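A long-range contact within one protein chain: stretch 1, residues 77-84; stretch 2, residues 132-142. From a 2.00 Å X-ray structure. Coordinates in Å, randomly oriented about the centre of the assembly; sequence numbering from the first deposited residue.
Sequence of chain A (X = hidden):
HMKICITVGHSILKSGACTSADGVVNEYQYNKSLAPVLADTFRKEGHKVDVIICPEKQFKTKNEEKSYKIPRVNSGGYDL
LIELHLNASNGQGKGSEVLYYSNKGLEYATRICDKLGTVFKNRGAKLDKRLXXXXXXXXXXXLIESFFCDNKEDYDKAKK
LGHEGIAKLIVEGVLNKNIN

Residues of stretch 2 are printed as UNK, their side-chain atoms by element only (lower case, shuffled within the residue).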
# COMPACT_ATOMS: atom_id res chain seq x y z
N GLY A 77 -13.48 -9.87 8.13
CA GLY A 77 -13.68 -10.99 7.21
C GLY A 77 -13.27 -10.67 5.79
O GLY A 77 -14.08 -10.74 4.86
N TYR A 78 -12.01 -10.30 5.61
CA TYR A 78 -11.51 -9.87 4.31
C TYR A 78 -10.89 -11.02 3.53
O TYR A 78 -10.31 -11.93 4.11
CB TYR A 78 -10.47 -8.76 4.46
CG TYR A 78 -10.99 -7.51 5.14
CD1 TYR A 78 -11.85 -6.65 4.48
CD2 TYR A 78 -10.60 -7.19 6.44
CE1 TYR A 78 -12.33 -5.50 5.09
CE2 TYR A 78 -11.07 -6.04 7.06
CZ TYR A 78 -11.94 -5.20 6.38
OH TYR A 78 -12.41 -4.07 6.99
N ASP A 79 -11.01 -10.97 2.21
CA ASP A 79 -10.32 -11.91 1.34
C ASP A 79 -8.89 -11.46 1.10
O ASP A 79 -8.03 -12.28 0.79
CB ASP A 79 -11.06 -12.05 0.01
CG ASP A 79 -12.51 -12.45 0.20
OD1 ASP A 79 -12.76 -13.43 0.93
OD2 ASP A 79 -13.39 -11.79 -0.37
N LEU A 80 -8.63 -10.16 1.27
CA LEU A 80 -7.32 -9.58 0.95
C LEU A 80 -7.05 -8.28 1.71
O LEU A 80 -7.91 -7.40 1.79
CB LEU A 80 -7.22 -9.34 -0.57
CG LEU A 80 -5.89 -8.81 -1.11
CD1 LEU A 80 -4.75 -9.76 -0.82
CD2 LEU A 80 -5.99 -8.54 -2.61
N LEU A 81 -5.84 -8.16 2.24
CA LEU A 81 -5.35 -6.92 2.84
C LEU A 81 -4.23 -6.33 1.99
O LEU A 81 -3.32 -7.05 1.56
CB LEU A 81 -4.83 -7.18 4.25
CG LEU A 81 -4.02 -6.07 4.94
CD1 LEU A 81 -4.85 -4.79 5.09
CD2 LEU A 81 -3.51 -6.55 6.30
N ILE A 82 -4.31 -5.02 1.74
CA ILE A 82 -3.25 -4.28 1.07
C ILE A 82 -2.86 -3.14 1.99
O ILE A 82 -3.73 -2.38 2.43
CB ILE A 82 -3.74 -3.67 -0.27
CG1 ILE A 82 -4.12 -4.76 -1.27
CG2 ILE A 82 -2.66 -2.76 -0.87
CD1 ILE A 82 -5.00 -4.26 -2.39
N GLU A 83 -1.57 -3.02 2.31
CA GLU A 83 -1.09 -1.83 3.01
C GLU A 83 -0.21 -1.00 2.09
O GLU A 83 0.71 -1.52 1.46
CB GLU A 83 -0.32 -2.17 4.29
CG GLU A 83 0.04 -0.91 5.10
CD GLU A 83 0.40 -1.20 6.53
OE1 GLU A 83 1.61 -1.33 6.81
OE2 GLU A 83 -0.53 -1.32 7.38
N LEU A 84 -0.52 0.29 2.04
CA LEU A 84 0.12 1.21 1.12
C LEU A 84 1.28 1.90 1.80
O LEU A 84 1.13 2.52 2.87
CB LEU A 84 -0.90 2.26 0.64
CG LEU A 84 -2.08 1.72 -0.16
CD1 LEU A 84 -3.02 2.85 -0.55
CD2 LEU A 84 -1.59 0.97 -1.38
N UNK A 132 4.66 -7.31 10.98
CA UNK A 132 3.45 -7.66 11.71
C UNK A 132 2.20 -7.56 10.85
O UNK A 132 1.26 -8.33 11.04
c UNK A 132 1.19 -3.70 12.21
c UNK A 132 2.88 -5.36 12.72
c UNK A 132 3.29 -6.80 12.97
c UNK A 132 3.82 -4.33 12.78
c UNK A 132 3.47 -3.02 12.56
c UNK A 132 2.15 -2.70 12.29
c UNK A 132 1.56 -5.02 12.44
o UNK A 132 1.80 -1.39 12.07
N UNK A 133 2.18 -6.63 9.90
CA UNK A 133 1.00 -6.44 9.07
C UNK A 133 0.79 -7.66 8.18
O UNK A 133 -0.34 -7.94 7.76
c UNK A 133 2.02 -5.28 7.05
c UNK A 133 -0.34 -4.71 7.78
c UNK A 133 -1.32 -4.47 8.90
c UNK A 133 1.06 -5.13 8.24
N UNK A 134 1.87 -8.40 7.93
CA UNK A 134 1.83 -9.64 7.16
C UNK A 134 1.72 -10.90 8.02
O UNK A 134 0.96 -11.81 7.70
c UNK A 134 4.57 -8.77 4.52
c UNK A 134 3.26 -8.60 5.28
c UNK A 134 2.07 -8.53 4.33
c UNK A 134 3.08 -9.74 6.27
N UNK A 135 2.48 -10.97 9.11
CA UNK A 135 2.49 -12.19 9.93
C UNK A 135 1.41 -12.27 11.02
O UNK A 135 1.28 -13.30 11.68
n UNK A 135 5.57 -11.15 11.69
o UNK A 135 3.45 -11.04 12.43
c UNK A 135 3.89 -12.45 10.52
c UNK A 135 4.28 -11.47 11.63
N UNK A 136 0.63 -11.20 11.19
CA UNK A 136 -0.44 -11.18 12.19
C UNK A 136 -1.81 -10.90 11.60
O UNK A 136 -2.78 -10.68 12.33
o UNK A 136 1.06 -10.54 13.96
c UNK A 136 -0.13 -10.17 13.29
N UNK A 137 -1.90 -10.92 10.27
CA UNK A 137 -3.15 -10.70 9.58
C UNK A 137 -3.71 -12.04 9.14
O UNK A 137 -2.97 -12.88 8.61
c UNK A 137 -2.97 -9.74 8.40
o UNK A 137 -1.93 -10.14 7.51
N UNK A 138 -5.00 -12.27 9.39
CA UNK A 138 -5.62 -13.53 8.96
C UNK A 138 -5.73 -13.64 7.44
O UNK A 138 -5.31 -14.64 6.87
c UNK A 138 -8.80 -15.43 10.18
c UNK A 138 -7.00 -13.75 9.60
n UNK A 138 -8.46 -17.89 9.73
c UNK A 138 -7.45 -15.22 9.53
c UNK A 138 -9.00 -16.86 10.66
N UNK A 139 -6.28 -12.61 6.77
CA UNK A 139 -6.33 -12.74 5.31
C UNK A 139 -4.95 -12.70 4.66
O UNK A 139 -3.99 -12.21 5.25
c UNK A 139 -7.15 -11.52 4.88
c UNK A 139 -7.00 -10.54 5.98
c UNK A 139 -6.87 -11.34 7.23
N UNK A 140 -4.87 -13.23 3.45
CA UNK A 140 -3.72 -12.99 2.58
C UNK A 140 -3.45 -11.49 2.55
O UNK A 140 -4.38 -10.69 2.43
c UNK A 140 -3.98 -13.49 1.16
o UNK A 140 -4.31 -14.88 1.20
c UNK A 140 -2.75 -13.29 0.28
N UNK A 141 -2.18 -11.11 2.70
CA UNK A 141 -1.81 -9.70 2.74
C UNK A 141 -0.62 -9.40 1.84
O UNK A 141 0.25 -10.26 1.64
c UNK A 141 -1.50 -9.28 4.16
N UNK A 142 -0.60 -8.18 1.30
CA UNK A 142 0.57 -7.66 0.61
C UNK A 142 0.83 -6.22 1.06
O UNK A 142 -0.09 -5.48 1.38
c UNK A 142 0.37 -9.17 -1.37
c UNK A 142 -0.77 -6.96 -1.42
c UNK A 142 0.44 -7.73 -0.93
O HOH W 1 -7.49 -14.37 2.48

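Position 132 carries one carbon followed by a six-carbon ring bearing one oxygen; it makes no contact within 4.5 Å of stretch 1. It is Tyr-132. Position 133 has four carbons, forked at the first, with one arm two carbons long, lying against Leu-81 and Glu-83; its CA-to-CB bond points toward stretch 1. This is Ile-133. Its CG1 lies 4.0 Å from Leu-81 CD2 and 3.4 Å from Glu-83 OE2, an oxygen hydrogen-bonded elsewhere in the structure.

Position 134, four carbons forked at the second, stays clear of stretch 1 and is Leu-134. At position 135 two carbons, the second carrying one oxygen and one nitrogen, form a carboxamide that does not reach stretch 1: Asn-135. Position 136 has one carbon and one oxygen, also out of reach of stretch 1, hence Ser-136. It is the first residue to leave helical phi/psi, although its N still bonds to Tyr-132 O at 2.9 Å; its OG donates to Asn-135 OD1, also at 2.9 Å.

Position 137 repeats the carbon-oxygen pattern, its carbon resting against Leu-81, and is Ser-137. Its OG donates to Ile-133 O over 2.7 Å, tying the loop back to the helix, while its CB sits 3.9 Å from Leu-81 CD2. Position 138, four carbons in a row ending in nitrogen, is exposed and without contact to stretch 1; it is Lys-138.

At position 139 three carbons close a ring onto the backbone N and pack against Tyr-78 and Leu-81, which defines Pro-139. Its CB is 3.3 Å from Tyr-78 O, and its CG reaches Tyr-78 CB at 4.2 Å and Leu-81 CB at 4.4 Å.

Position 140 has one carbon carrying one oxygen and one carbon, beside the Leu-80 side chain: Thr-140. Its CG2 lies 4.2 Å from Leu-80 CD1. A water accepts from Thr-140 N at 3.0 Å and donates to Asp-79 O at 2.7 Å, bridging two backbone atoms that are themselves 4.2 Å apart.

Position 141 has a single carbon, its CB, packed 3.9 Å from Leu-81 CB, so it is Ala-141. Position 142 has one carbon carrying two more, set against Ile-82: Val-142, whose CG2 meets Ile-82 CG1 at 4.0 Å.

The contact works as a parallel strand pairing, with axes 17° apart. Leu-81 N donates to Thr-140 O (2.9 Å, 167°), Val-142 N to Leu-81 O (3.0 Å, 162°), and Glu-83 N to Val-142 O (3.0 Å, 164°). Thus Leu-81 uses both its N and its O to bond the residues flanking Ala-141, the register expected of parallel strands. Ile-82 and Val-142 share one sheet face; Leu-81 and Ala-141 share the other, where Ile-133, Ser-137 and Pro-139 also pack against Leu-81. Together the stretches bury 548 Å², both sides summed.

Stretch 2 132-142: YILNSSKPTAV
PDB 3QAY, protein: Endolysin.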